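Long-range contacts in synaptonemal complex protein 2 (Mus musculus, PDB 5IWZ), which is a major component of the axial and lateral elements of synaptonemal complexes in meiotic prophase and is required for SYCP3 insertion and normal chromosome synapsis: residues L161-R166 and S204-R209; T283-S288 and E379-T384; A289-Y294 and K371-Y376; I309-G314 and K388-G393; K340-N345 and T358-V363. All blocks are in the same frame, centred on the assembly; numbering follows the deposited sequence.

Contact 1 (L161-R166 and S204-R209); sequences LVIDSR and SNMGER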
# COMPACT_ATOMS: atom_id res chain seq x y z
N LEU A 161 11.78 2.77 -1.17
CA LEU A 161 10.83 3.06 -0.10
C LEU A 161 10.45 1.80 0.67
O LEU A 161 10.29 1.83 1.90
CB LEU A 161 9.57 3.70 -0.69
CG LEU A 161 8.51 4.29 0.24
CD1 LEU A 161 9.07 5.49 1.00
CD2 LEU A 161 7.26 4.71 -0.54
N VAL A 162 10.27 0.69 -0.05
CA VAL A 162 9.86 -0.56 0.58
C VAL A 162 11.00 -1.15 1.41
O VAL A 162 10.76 -1.76 2.45
CB VAL A 162 9.35 -1.54 -0.50
CG1 VAL A 162 9.18 -2.93 0.06
CG2 VAL A 162 8.01 -1.06 -1.05
N ILE A 163 12.24 -0.93 0.99
CA ILE A 163 13.40 -1.42 1.73
C ILE A 163 13.69 -0.60 2.98
O ILE A 163 14.33 -1.10 3.91
CB ILE A 163 14.62 -1.43 0.79
CG1 ILE A 163 14.48 -2.51 -0.27
CG2 ILE A 163 15.92 -1.60 1.55
CD1 ILE A 163 15.48 -2.34 -1.42
N ASP A 164 13.24 0.66 3.03
CA ASP A 164 13.63 1.58 4.10
C ASP A 164 12.80 1.26 5.34
O ASP A 164 11.59 1.51 5.36
CB ASP A 164 13.45 3.03 3.64
CG ASP A 164 13.96 4.08 4.66
OD1 ASP A 164 14.18 3.75 5.84
OD2 ASP A 164 14.13 5.25 4.26
N SER A 165 13.44 0.70 6.37
CA SER A 165 12.71 0.27 7.55
C SER A 165 12.14 1.44 8.34
O SER A 165 11.28 1.22 9.21
CB SER A 165 13.60 -0.58 8.46
OG SER A 165 14.61 0.20 9.08
N ARG A 166 12.55 2.67 8.04
CA ARG A 166 12.01 3.81 8.77
C ARG A 166 10.59 4.17 8.36
O ARG A 166 9.90 4.86 9.12
CB ARG A 166 12.94 5.02 8.60
CG ARG A 166 14.35 4.78 9.10
CD ARG A 166 15.27 5.94 8.77
NE ARG A 166 15.44 6.07 7.33
CZ ARG A 166 15.99 7.13 6.73
NH1 ARG A 166 16.43 8.14 7.46
NH2 ARG A 166 16.10 7.16 5.41
N SER A 204 18.32 -7.26 -4.48
CA SER A 204 19.01 -8.03 -3.45
C SER A 204 18.60 -7.56 -2.06
O SER A 204 18.34 -8.38 -1.16
CB SER A 204 20.52 -7.94 -3.65
OG SER A 204 21.17 -8.91 -2.87
N ASN A 205 18.52 -6.24 -1.86
CA ASN A 205 18.08 -5.73 -0.56
C ASN A 205 16.60 -6.02 -0.31
O ASN A 205 16.18 -6.12 0.84
CB ASN A 205 18.37 -4.24 -0.45
CG ASN A 205 19.84 -3.93 -0.64
OD1 ASN A 205 20.71 -4.71 -0.25
ND2 ASN A 205 20.13 -2.80 -1.26
N MET A 206 15.80 -6.15 -1.38
CA MET A 206 14.41 -6.54 -1.20
C MET A 206 14.31 -7.97 -0.67
O MET A 206 13.55 -8.23 0.28
CB MET A 206 13.66 -6.40 -2.52
CG MET A 206 13.58 -4.95 -2.99
SD MET A 206 12.54 -4.79 -4.43
CE MET A 206 10.99 -4.37 -3.60
N GLY A 207 15.08 -8.90 -1.25
CA GLY A 207 15.13 -10.26 -0.73
C GLY A 207 15.49 -10.30 0.74
O GLY A 207 14.82 -10.95 1.55
N GLU A 208 16.59 -9.62 1.12
CA GLU A 208 16.97 -9.50 2.52
C GLU A 208 15.81 -8.99 3.35
O GLU A 208 15.58 -9.45 4.48
CB GLU A 208 18.13 -8.52 2.68
CG GLU A 208 19.52 -9.10 2.56
CD GLU A 208 20.59 -8.09 2.96
OE1 GLU A 208 20.38 -7.32 3.92
OE2 GLU A 208 21.66 -8.02 2.31
N ARG A 209 15.06 -8.04 2.79
CA ARG A 209 14.02 -7.35 3.53
C ARG A 209 12.85 -8.26 3.86
O ARG A 209 12.22 -8.11 4.91
CB ARG A 209 13.57 -6.12 2.74
CG ARG A 209 12.28 -5.49 3.20
CD ARG A 209 12.48 -4.74 4.44
NE ARG A 209 11.43 -3.73 4.57
CZ ARG A 209 11.16 -3.06 5.68
NH1 ARG A 209 11.86 -3.30 6.79
NH2 ARG A 209 10.21 -2.20 5.65

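Contact 2 (T283-S288 and E379-T384); sequences TFPCLS and ESLEIT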
# COMPACT_ATOMS: atom_id res chain seq x y z
N THR A 283 2.81 -17.24 11.84
CA THR A 283 1.63 -17.74 11.16
C THR A 283 1.10 -18.99 11.86
O THR A 283 1.81 -19.99 11.96
CB THR A 283 1.96 -18.04 9.70
OG1 THR A 283 2.30 -16.81 9.04
CG2 THR A 283 0.78 -18.67 9.01
N PHE A 284 -0.17 -18.94 12.35
CA PHE A 284 -0.78 -20.09 13.00
C PHE A 284 -1.96 -20.60 12.19
O PHE A 284 -2.74 -19.79 11.66
CB PHE A 284 -1.28 -19.76 14.42
CG PHE A 284 -0.19 -19.46 15.41
CD1 PHE A 284 0.76 -20.40 15.71
CD2 PHE A 284 -0.12 -18.23 16.04
CE1 PHE A 284 1.77 -20.14 16.63
CE2 PHE A 284 0.88 -17.95 16.95
CZ PHE A 284 1.83 -18.91 17.25
N PRO A 285 -2.17 -21.91 12.12
CA PRO A 285 -3.44 -22.41 11.62
C PRO A 285 -4.54 -22.13 12.63
O PRO A 285 -4.32 -22.10 13.84
CB PRO A 285 -3.20 -23.92 11.45
CG PRO A 285 -2.16 -24.24 12.47
CD PRO A 285 -1.30 -23.00 12.61
N CYS A 286 -5.73 -21.87 12.11
CA CYS A 286 -6.86 -21.45 12.90
C CYS A 286 -8.04 -22.38 12.64
O CYS A 286 -8.25 -22.82 11.51
CB CYS A 286 -7.24 -20.00 12.57
SG CYS A 286 -8.74 -19.38 13.32
N LEU A 287 -8.78 -22.71 13.70
CA LEU A 287 -9.87 -23.67 13.58
C LEU A 287 -11.12 -23.02 12.99
O LEU A 287 -11.78 -23.61 12.13
CB LEU A 287 -10.19 -24.27 14.96
CG LEU A 287 -8.99 -24.95 15.62
CD1 LEU A 287 -9.29 -25.30 17.09
CD2 LEU A 287 -8.58 -26.22 14.83
N SER A 288 -11.46 -21.81 13.45
CA SER A 288 -12.61 -21.04 13.00
C SER A 288 -12.49 -19.61 13.53
O SER A 288 -11.90 -19.37 14.59
CB SER A 288 -13.94 -21.67 13.46
OG SER A 288 -13.98 -21.77 14.87
N GLU A 379 -5.10 -25.98 21.18
CA GLU A 379 -4.58 -25.63 22.50
C GLU A 379 -3.06 -25.73 22.59
O GLU A 379 -2.45 -25.07 23.44
CB GLU A 379 -5.23 -26.52 23.56
CG GLU A 379 -5.39 -27.95 23.09
CD GLU A 379 -6.03 -28.84 24.14
OE1 GLU A 379 -6.29 -30.02 23.82
OE2 GLU A 379 -6.29 -28.35 25.27
N SER A 380 -2.42 -26.52 21.71
CA SER A 380 -0.96 -26.57 21.72
C SER A 380 -0.30 -25.32 21.15
O SER A 380 0.92 -25.17 21.26
CB SER A 380 -0.46 -27.80 20.94
OG SER A 380 -0.62 -27.64 19.54
N LEU A 381 -1.06 -24.40 20.55
CA LEU A 381 -0.43 -23.25 19.92
C LEU A 381 -0.16 -22.15 20.94
O LEU A 381 -0.95 -21.93 21.87
CB LEU A 381 -1.32 -22.72 18.79
CG LEU A 381 -1.48 -23.75 17.65
CD1 LEU A 381 -2.47 -23.24 16.62
CD2 LEU A 381 -0.13 -24.07 17.01
N GLU A 382 0.96 -21.45 20.77
CA GLU A 382 1.41 -20.42 21.72
C GLU A 382 0.76 -19.06 21.45
O GLU A 382 1.41 -18.07 21.16
CB GLU A 382 2.93 -20.29 21.67
CG GLU A 382 3.72 -21.43 22.30
CD GLU A 382 5.21 -21.11 22.40
OE1 GLU A 382 6.03 -21.95 21.98
OE2 GLU A 382 5.57 -20.00 22.88
N ILE A 383 -0.57 -19.02 21.59
CA ILE A 383 -1.30 -17.79 21.27
C ILE A 383 -0.89 -16.66 22.21
O ILE A 383 -0.71 -15.51 21.78
CB ILE A 383 -2.82 -18.05 21.30
CG1 ILE A 383 -3.20 -19.14 20.28
CG2 ILE A 383 -3.59 -16.75 21.05
CD1 ILE A 383 -2.41 -19.06 18.97
N THR A 384 -0.71 -16.97 23.50
CA THR A 384 -0.50 -15.92 24.49
C THR A 384 0.78 -15.14 24.22
O THR A 384 0.77 -13.90 24.20
CB THR A 384 -0.49 -16.53 25.89
OG1 THR A 384 -1.82 -16.91 26.26
CG2 THR A 384 0.04 -15.52 26.90

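Contact 3 (A289-Y294 and K371-Y376); sequences AFLGKY and KELLFY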
# COMPACT_ATOMS: atom_id res chain seq x y z
N ALA A 289 -13.05 -18.67 12.77
CA ALA A 289 -13.02 -17.26 13.13
C ALA A 289 -14.42 -16.69 13.04
O ALA A 289 -15.22 -17.14 12.21
CB ALA A 289 -12.07 -16.47 12.23
N PHE A 290 -14.72 -15.73 13.93
CA PHE A 290 -16.03 -15.09 14.06
C PHE A 290 -15.90 -13.57 14.19
O PHE A 290 -15.03 -13.07 14.90
CB PHE A 290 -16.80 -15.61 15.28
CG PHE A 290 -17.23 -17.04 15.15
CD1 PHE A 290 -18.54 -17.36 14.81
CD2 PHE A 290 -16.32 -18.08 15.31
CE1 PHE A 290 -18.93 -18.68 14.66
CE2 PHE A 290 -16.71 -19.41 15.16
CZ PHE A 290 -18.02 -19.71 14.84
N LEU A 291 -16.78 -12.85 13.49
CA LEU A 291 -17.02 -11.42 13.74
C LEU A 291 -18.35 -11.30 14.46
O LEU A 291 -19.41 -11.53 13.86
CB LEU A 291 -17.04 -10.64 12.43
CG LEU A 291 -17.46 -9.18 12.57
CD1 LEU A 291 -16.47 -8.48 13.48
CD2 LEU A 291 -17.47 -8.50 11.20
N GLY A 292 -18.32 -10.95 15.75
CA GLY A 292 -19.55 -11.01 16.52
C GLY A 292 -20.04 -12.45 16.56
O GLY A 292 -19.30 -13.37 16.95
N LYS A 293 -21.28 -12.68 16.12
CA LYS A 293 -21.84 -14.03 16.10
C LYS A 293 -21.68 -14.73 14.76
O LYS A 293 -22.05 -15.90 14.65
CB LYS A 293 -23.32 -13.99 16.48
N TYR A 294 -21.16 -14.07 13.73
CA TYR A 294 -21.16 -14.62 12.38
C TYR A 294 -19.84 -15.32 12.07
O TYR A 294 -18.77 -14.72 12.21
CB TYR A 294 -21.41 -13.53 11.34
CG TYR A 294 -22.55 -12.59 11.65
CD1 TYR A 294 -22.31 -11.28 12.03
CD2 TYR A 294 -23.88 -13.01 11.54
CE1 TYR A 294 -23.34 -10.41 12.30
CE2 TYR A 294 -24.92 -12.14 11.81
CZ TYR A 294 -24.65 -10.84 12.19
OH TYR A 294 -25.67 -9.97 12.47
N LYS A 371 -18.08 -5.86 16.59
CA LYS A 371 -17.12 -5.14 17.40
C LYS A 371 -16.12 -6.08 18.04
O LYS A 371 -15.22 -5.63 18.76
CB LYS A 371 -17.85 -4.35 18.51
CG LYS A 371 -17.18 -3.06 18.94
CD LYS A 371 -17.92 -2.42 20.11
CE LYS A 371 -17.34 -1.04 20.50
NZ LYS A 371 -16.10 -1.13 21.36
N GLU A 372 -16.27 -7.38 17.84
CA GLU A 372 -15.36 -8.34 18.44
C GLU A 372 -15.04 -9.41 17.41
O GLU A 372 -15.92 -9.84 16.66
CB GLU A 372 -15.97 -8.96 19.71
CG GLU A 372 -17.41 -9.43 19.52
CD GLU A 372 -18.03 -9.91 20.81
OE1 GLU A 372 -19.19 -9.54 21.10
OE2 GLU A 372 -17.34 -10.67 21.54
N LEU A 373 -13.78 -9.79 17.37
CA LEU A 373 -13.29 -10.86 16.51
C LEU A 373 -12.83 -12.01 17.40
O LEU A 373 -12.08 -11.79 18.35
CB LEU A 373 -12.12 -10.37 15.64
CG LEU A 373 -12.51 -9.53 14.43
CD1 LEU A 373 -11.29 -8.75 13.96
CD2 LEU A 373 -13.03 -10.43 13.32
N LEU A 374 -13.28 -13.22 17.08
CA LEU A 374 -12.96 -14.42 17.82
C LEU A 374 -12.19 -15.38 16.93
O LEU A 374 -12.61 -15.65 15.79
CB LEU A 374 -14.24 -15.11 18.33
CG LEU A 374 -14.97 -14.58 19.57
CD1 LEU A 374 -15.48 -13.13 19.41
CD2 LEU A 374 -16.12 -15.52 19.90
N PHE A 375 -11.06 -15.87 17.42
CA PHE A 375 -10.24 -16.84 16.71
C PHE A 375 -10.07 -18.06 17.61
O PHE A 375 -9.61 -17.92 18.75
CB PHE A 375 -8.88 -16.25 16.34
CG PHE A 375 -8.95 -14.99 15.50
CD1 PHE A 375 -8.91 -15.07 14.10
CD2 PHE A 375 -9.06 -13.75 16.09
CE1 PHE A 375 -8.98 -13.92 13.33
CE2 PHE A 375 -9.12 -12.59 15.32
CZ PHE A 375 -9.08 -12.68 13.93
N TYR A 376 -10.45 -19.23 17.11
CA TYR A 376 -10.26 -20.49 17.83
C TYR A 376 -9.03 -21.21 17.29
O TYR A 376 -8.90 -21.41 16.08
CB TYR A 376 -11.48 -21.40 17.71
CG TYR A 376 -12.70 -20.91 18.46
CD1 TYR A 376 -13.61 -20.05 17.86
CD2 TYR A 376 -12.95 -21.32 19.77
CE1 TYR A 376 -14.73 -19.60 18.53
CE2 TYR A 376 -14.08 -20.88 20.45
CZ TYR A 376 -14.96 -20.02 19.83
OH TYR A 376 -16.07 -19.57 20.49

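Contact 4 (I309-G314 and K388-G393); sequences IDFNLG and KKVFGG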
# COMPACT_ATOMS: atom_id res chain seq x y z
N ILE A 309 -3.63 -17.54 9.98
CA ILE A 309 -3.68 -16.22 10.61
C ILE A 309 -2.24 -15.74 10.79
O ILE A 309 -1.40 -16.48 11.32
CB ILE A 309 -4.38 -16.25 11.99
CG1 ILE A 309 -5.73 -16.97 11.93
CG2 ILE A 309 -4.52 -14.81 12.56
CD1 ILE A 309 -6.82 -16.27 11.13
N ASP A 310 -1.96 -14.50 10.38
CA ASP A 310 -0.61 -13.94 10.38
C ASP A 310 -0.50 -12.89 11.46
O ASP A 310 -1.29 -11.94 11.49
CB ASP A 310 -0.26 -13.36 9.01
CG ASP A 310 -0.28 -14.42 7.94
OD1 ASP A 310 0.43 -15.44 8.12
OD2 ASP A 310 -1.07 -14.29 6.98
N PHE A 311 0.45 -13.09 12.37
CA PHE A 311 0.74 -12.18 13.46
C PHE A 311 1.99 -11.41 13.07
O PHE A 311 3.08 -11.99 13.00
CB PHE A 311 0.96 -12.94 14.77
CG PHE A 311 -0.28 -13.58 15.34
CD1 PHE A 311 -0.91 -13.03 16.46
CD2 PHE A 311 -0.80 -14.73 14.77
CE1 PHE A 311 -2.06 -13.63 16.99
CE2 PHE A 311 -1.94 -15.34 15.31
CZ PHE A 311 -2.56 -14.79 16.42
N ASN A 312 1.85 -10.10 12.83
CA ASN A 312 2.88 -9.30 12.17
C ASN A 312 3.60 -8.43 13.19
O ASN A 312 3.09 -7.39 13.60
CB ASN A 312 2.25 -8.46 11.07
CG ASN A 312 1.59 -9.33 10.02
OD1 ASN A 312 2.25 -10.16 9.38
ND2 ASN A 312 0.27 -9.16 9.84
N LEU A 313 4.82 -8.85 13.57
CA LEU A 313 5.54 -8.19 14.65
C LEU A 313 6.12 -6.84 14.22
O LEU A 313 6.34 -5.96 15.06
CB LEU A 313 6.67 -9.09 15.15
CG LEU A 313 6.36 -10.20 16.16
CD1 LEU A 313 5.12 -11.01 15.77
CD2 LEU A 313 7.60 -11.10 16.27
N GLY A 314 6.38 -6.66 12.93
CA GLY A 314 6.87 -5.37 12.48
C GLY A 314 5.78 -4.32 12.45
O GLY A 314 5.98 -3.19 12.89
N LYS A 388 1.04 -10.98 22.50
CA LYS A 388 1.55 -9.83 23.23
C LYS A 388 2.68 -9.12 22.50
O LYS A 388 2.99 -7.97 22.84
CB LYS A 388 1.99 -10.24 24.64
CG LYS A 388 3.31 -10.97 24.70
CD LYS A 388 3.36 -11.92 25.89
CE LYS A 388 3.27 -11.19 27.22
NZ LYS A 388 3.29 -12.18 28.35
N LYS A 389 3.25 -9.74 21.46
CA LYS A 389 4.22 -9.07 20.60
C LYS A 389 3.57 -8.11 19.61
O LYS A 389 4.22 -7.15 19.17
CB LYS A 389 5.06 -10.10 19.83
CG LYS A 389 5.82 -11.12 20.70
CD LYS A 389 6.71 -12.03 19.85
CE LYS A 389 6.70 -13.48 20.34
NZ LYS A 389 7.42 -13.70 21.62
N VAL A 390 2.32 -8.33 19.23
CA VAL A 390 1.66 -7.42 18.29
C VAL A 390 0.71 -6.45 19.00
O VAL A 390 0.63 -5.28 18.63
CB VAL A 390 0.93 -8.20 17.17
CG1 VAL A 390 1.90 -9.15 16.48
CG2 VAL A 390 -0.26 -8.97 17.69
N PHE A 391 -0.01 -6.92 20.03
CA PHE A 391 -0.93 -6.05 20.75
C PHE A 391 -0.43 -5.84 22.17
O PHE A 391 -1.15 -6.11 23.14
CB PHE A 391 -2.35 -6.63 20.75
CG PHE A 391 -2.93 -6.86 19.36
CD1 PHE A 391 -2.72 -5.94 18.34
CD2 PHE A 391 -3.67 -7.99 19.08
CE1 PHE A 391 -3.25 -6.16 17.07
CE2 PHE A 391 -4.20 -8.22 17.83
CZ PHE A 391 -4.00 -7.31 16.82
N GLY A 392 0.80 -5.36 22.30
CA GLY A 392 1.42 -5.19 23.61
C GLY A 392 0.59 -4.37 24.58
O GLY A 392 0.02 -3.34 24.21
N GLY A 393 0.49 -4.85 25.82
CA GLY A 393 -0.22 -4.17 26.87
C GLY A 393 -1.73 -4.17 26.76
O GLY A 393 -2.38 -3.38 27.45

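Contact 5 (K340-N345 and T358-V363); sequences KVQMYN and TLKNIV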
# COMPACT_ATOMS: atom_id res chain seq x y z
N LYS A 340 -6.66 -0.30 16.70
CA LYS A 340 -8.09 -0.61 16.66
C LYS A 340 -8.54 -1.54 17.78
O LYS A 340 -9.75 -1.77 17.93
CB LYS A 340 -8.43 -1.24 15.31
CG LYS A 340 -9.17 -0.36 14.35
CD LYS A 340 -9.74 -1.20 13.23
CE LYS A 340 -9.79 -0.44 11.91
NZ LYS A 340 -10.60 -1.16 10.87
N VAL A 341 -7.63 -2.09 18.57
CA VAL A 341 -7.95 -3.09 19.58
C VAL A 341 -8.08 -2.38 20.92
O VAL A 341 -7.13 -1.76 21.41
CB VAL A 341 -6.88 -4.20 19.63
CG1 VAL A 341 -7.11 -5.16 20.81
CG2 VAL A 341 -6.87 -4.98 18.31
N GLN A 342 -9.29 -2.41 21.48
CA GLN A 342 -9.53 -1.89 22.83
C GLN A 342 -8.91 -2.80 23.89
O GLN A 342 -8.26 -2.32 24.83
CB GLN A 342 -11.03 -1.73 23.07
CG GLN A 342 -11.36 -0.94 24.34
CD GLN A 342 -12.84 -0.73 24.52
OE1 GLN A 342 -13.58 -1.69 24.68
NE2 GLN A 342 -13.28 0.52 24.46
N MET A 343 -9.11 -4.11 23.79
CA MET A 343 -8.39 -5.08 24.61
C MET A 343 -8.70 -6.47 24.06
O MET A 343 -9.56 -6.65 23.19
CB MET A 343 -8.72 -4.99 26.11
CG MET A 343 -10.12 -5.34 26.57
SD MET A 343 -10.32 -5.18 28.40
CE MET A 343 -10.03 -3.42 28.62
N TYR A 344 -7.97 -7.46 24.58
CA TYR A 344 -8.20 -8.84 24.18
C TYR A 344 -8.04 -9.75 25.38
O TYR A 344 -7.43 -9.39 26.39
CB TYR A 344 -7.24 -9.27 23.07
CG TYR A 344 -5.79 -9.44 23.47
CD1 TYR A 344 -5.30 -10.67 23.92
CD2 TYR A 344 -4.90 -8.39 23.34
CE1 TYR A 344 -3.96 -10.83 24.26
CE2 TYR A 344 -3.57 -8.53 23.67
CZ TYR A 344 -3.10 -9.75 24.13
OH TYR A 344 -1.75 -9.87 24.46
N ASN A 345 -8.56 -10.96 25.24
CA ASN A 345 -8.27 -12.00 26.21
C ASN A 345 -8.14 -13.34 25.50
O ASN A 345 -8.57 -13.50 24.36
CB ASN A 345 -9.33 -12.06 27.33
CG ASN A 345 -10.63 -12.64 26.87
OD1 ASN A 345 -10.84 -13.86 26.92
ND2 ASN A 345 -11.55 -11.77 26.44
N THR A 358 -11.60 -7.35 21.38
CA THR A 358 -12.61 -6.31 21.44
C THR A 358 -12.08 -5.10 20.68
O THR A 358 -11.03 -4.56 21.05
CB THR A 358 -12.93 -5.94 22.89
OG1 THR A 358 -13.44 -7.09 23.57
CG2 THR A 358 -13.97 -4.83 22.98
N LEU A 359 -12.76 -4.70 19.62
CA LEU A 359 -12.33 -3.57 18.81
C LEU A 359 -12.93 -2.26 19.32
O LEU A 359 -14.02 -2.24 19.90
CB LEU A 359 -12.72 -3.77 17.35
CG LEU A 359 -12.28 -5.10 16.73
CD1 LEU A 359 -12.75 -5.13 15.29
CD2 LEU A 359 -10.77 -5.29 16.81
N LYS A 360 -12.22 -1.16 19.06
CA LYS A 360 -12.66 0.16 19.49
C LYS A 360 -13.81 0.70 18.65
O LYS A 360 -14.37 1.74 19.01
CB LYS A 360 -11.48 1.15 19.43
CG LYS A 360 -10.47 0.96 20.53
CD LYS A 360 -9.27 1.90 20.40
CE LYS A 360 -8.24 1.55 21.46
NZ LYS A 360 -7.02 2.42 21.47
N ASN A 361 -14.18 0.03 17.56
CA ASN A 361 -15.37 0.43 16.83
C ASN A 361 -15.89 -0.76 16.03
O ASN A 361 -15.18 -1.74 15.82
CB ASN A 361 -15.11 1.63 15.91
CG ASN A 361 -13.96 1.41 14.95
OD1 ASN A 361 -12.82 1.76 15.24
ND2 ASN A 361 -14.27 0.82 13.78
N ILE A 362 -17.16 -0.65 15.61
CA ILE A 362 -17.78 -1.65 14.75
C ILE A 362 -17.05 -1.71 13.42
O ILE A 362 -16.68 -0.67 12.86
CB ILE A 362 -19.27 -1.31 14.54
CG1 ILE A 362 -20.01 -1.21 15.87
CG2 ILE A 362 -19.93 -2.31 13.61
CD1 ILE A 362 -21.47 -0.70 15.71
N VAL A 363 -16.84 -2.92 12.91
CA VAL A 363 -16.26 -3.07 11.58
C VAL A 363 -17.18 -3.93 10.73
O VAL A 363 -18.10 -4.58 11.23
CB VAL A 363 -14.83 -3.67 11.63
CG1 VAL A 363 -13.93 -2.77 12.45
CG2 VAL A 363 -14.86 -5.10 12.19
O HOH W 1 -12.64 0.32 11.22
O HOH W 2 -5.18 -0.10 21.07

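Contact 1 (L161-R166 and S204-R209)
At the C-terminal end of helix 144-163, in the armadillo-repeat-like domain, Val162 and Ile163 meet Met206 and Arg209 of helix 197-212. The carbonyl oxygen of Val162 takes two bonds from Arg209: NE lies 3.0 Å from Val162 O, in the carbonyl plane, and NH2 adds a weak bond at 3.3 Å to Val162 O. Both are bent, and for NE the oxygen stands 31° out of the guanidinium plane. Ile163 O lies over one face of the same group, and Ser165 CB comes within 3.6 Å of Arg209 NH1. With these carbonyls around it, the cation would probably interact favourably with the helix end. An alanine in place of Arg209 would probably leave Val162 O without these two donors. The chain leaves helical geometry at Asp164, which forms an Asx turn through a 2.9 Å bond from Arg166 N to Asp164 OD1. Arg166 also holds this carboxylate side-on, with NE on OD1 and NH2 on OD2. The apolar part rests on Ile163, whose side chain crosses that of Met206 at about a right angle. Ile163 CD1 lies 3.6 Å from Met206 CG and equally close to Asn205 CB. Ile222 of helix 216-229 touches Val162, Met206 and Arg209.

Contact 2 (T283-S288 and E379-T384)
The carbonyl oxygen of Leu381, whose side chain meets Phe284 and Pro285, accepts from two donors: the ammonium of Lys353 and, through a weak bond of 2.9 Å, the backbone N of Ile383. The second bond closes an inverse gamma turn centred on Glu382, the N-cap residue of helix 383-390, and the turn brings Leu381 and Ile383 to the same aromatic ring, that of Phe284. Ile383 CD1 lies over one face of this ring in a CH-pi contact, 4.2 Å from the centroid of Phe284, and is offset toward the rim at CD2 and CE2. Leu381 CD2 approaches Phe284 CD1 at 4.0 Å. The other branch of the leucine serves the next residue, with Leu381 CD1 3.5 Å from Pro285 O and close to Pro285 CD. Phe311 and Phe377 also touch the Phe284 ring. An alanine in place of Phe284 would probably open a gap beneath Ile383 CD1 and beside Leu381 CD2. No hydrogen bond joins the two segments, so strand 281-285 meets the start of this C-terminal helix of the Spt16M-like domain mainly through apolar, weakly directional contacts.

Contact 3 (A289-Y294 and K371-Y376)
Backbone hydrogen bonds pair Phe290 with Leu374 in both directions: Phe290 N lies 2.8 Å from Leu374 O, and Leu374 N is equally close to Phe290 O. A third bond runs from Gly292 N to Glu372 O at 2.8 Å and is nearly straight, with an N-H...O angle of 168°. Between them come CA-H...O contacts, the shortest from Ala289 CA to Leu374 O at 3.1 Å. These bonds join strands 288-291 and 372-378, antiparallel neighbours in the five-stranded sheet of the Spt16M-like domain, a member of the PH clan. Past Leu291 the chain reverses in a type II' beta turn ending at Tyr294, with Gly292 at positive phi (62°). Apolar contacts divide between the two faces of the sheet. On one, Ala289 CB lies 3.9 Å from Phe375 CD1 and Leu291 CD1 lies 4.0 Å from Leu373 CD2; Phe320 meets the Phe375 ring edge-to-face, and Val363 and Ile365 touch Leu291. On the other, Phe290 CB faces Leu374 CB at 4.0 Å. The one pair of rings across the two segments is Phe290 and Tyr376, whose planes are turned 80° apart in an oblique pair, with Phe290 CD2 and Phe290 CE2 both 3.9 Å from Tyr376 CE1.

Contact 4 (I309-G314 and K388-G393)
Strand 308-312 runs out just where the weakly bonded last turn of helix 383-390 comes against it, and the backbones draw nearest at Leu313 and Val390, whose CA atoms are 5.4 Å apart. No hydrogen bond crosses between them; side chains make the contact. Val390 is the central one. Its CG1, anti to the carbonyl carbon (chi1 -54°), sits against the strand end, beside Phe311 CB and 3.6 Å from Asn312 O. Leu313 CD1 meets the same methyl, Val390 CG1, at 3.8 Å. The other methyl, CG2, comes to the edge of the Phe311 ring, near its plane, and stands 3.7 Å above the centre of the Phe391 ring in its own segment. Consistent with the PH-like fold, in which a C-terminal helix caps one end of the beta structure, helix 383-390 here packs against the end of a strand of the four-stranded sheet. Val390 O accepts a hydrogen bond from ND1 of His316. Beside the valine, Leu313 meets the aliphatic part of Lys389: Leu313 CG lies 3.9 Å from Lys389 CB, and Leu313 CD2 is 3.8 Å from Lys389 CD. The lysine then bends at chi3 and chi4, and its end leads away from the strand. Asn312 turns to other partners, with OD1 taking the backbone N of Tyr216 and ND2 bonded to Thr317 and Ser319, which holds the amide between the start of helix 216-229 and strand 317-321.

Contact 5 (K340-N345 and T358-V363)
The flat amide of Asn361 lies beside the Lys340 side chain, and a water accepts from Asn361 ND2 and lies near Lys340 NZ, at a distance too short to be taken at face value. In the plane of the amide, ND2 also donates to Ile362 O at 3.0 Å, ND2 standing above the carbonyl plane of Ile362. The amide of Gln342 meets Thr358, OE1 lying near the CG2 methyl. Gln342 and Thr358 belong to the hairpin of strands 341-349 and 352-359 in the Spt16M-like domain, which is interrupted here by a classic beta bulge: Gln342 and Met343 both face Thr358. Thr358 O accordingly accepts twice, from Gln342 N at 2.8 Å through a bent bond (133° at the hydrogen) and weakly from Met343 N at 3.4 Å. The return bond, from Thr358 N to Met343 O at 2.8 Å, runs nearly along the C=O axis. Before the bulge, Lys360 N is 2.8 Å from Lys340 O. The side chains of Val341 and Leu359 diverge, yet their branches still touch at Val341 CG2 and Leu359 CD2, 4.2 Å apart, and both reach Val336 of strand 333-337. Lys360 is extended beyond CG, and its CG lies 3.7 Å from Gln342 CB. At the far end of that chain a second water accepts from Lys360 NZ and donates to Val341 O at 2.6 Å.

In the fold
Contact 1 stands apart in the helical region, where two helices meet through an arginine on a helix-end carbonyl; its nearest neighbour is contact 4, with about 8 Å between nearest atoms. The other four share the Spt16M-like domain. Contacts 2 and 4 set opposite ends of helix 383-390 against neighbouring strands, 281-285 and 308-312, and meet each other through Phe284 and Phe311; both are apolar, but contact 4 is buried and contact 2 lies at the surface. Contacts 3 and 5 are partly buried backbone pairings in the other sheet, joined where Leu359 N bonds to Lys371 O. Contact 3 is regular, whereas contact 5 is bulged and hydrated.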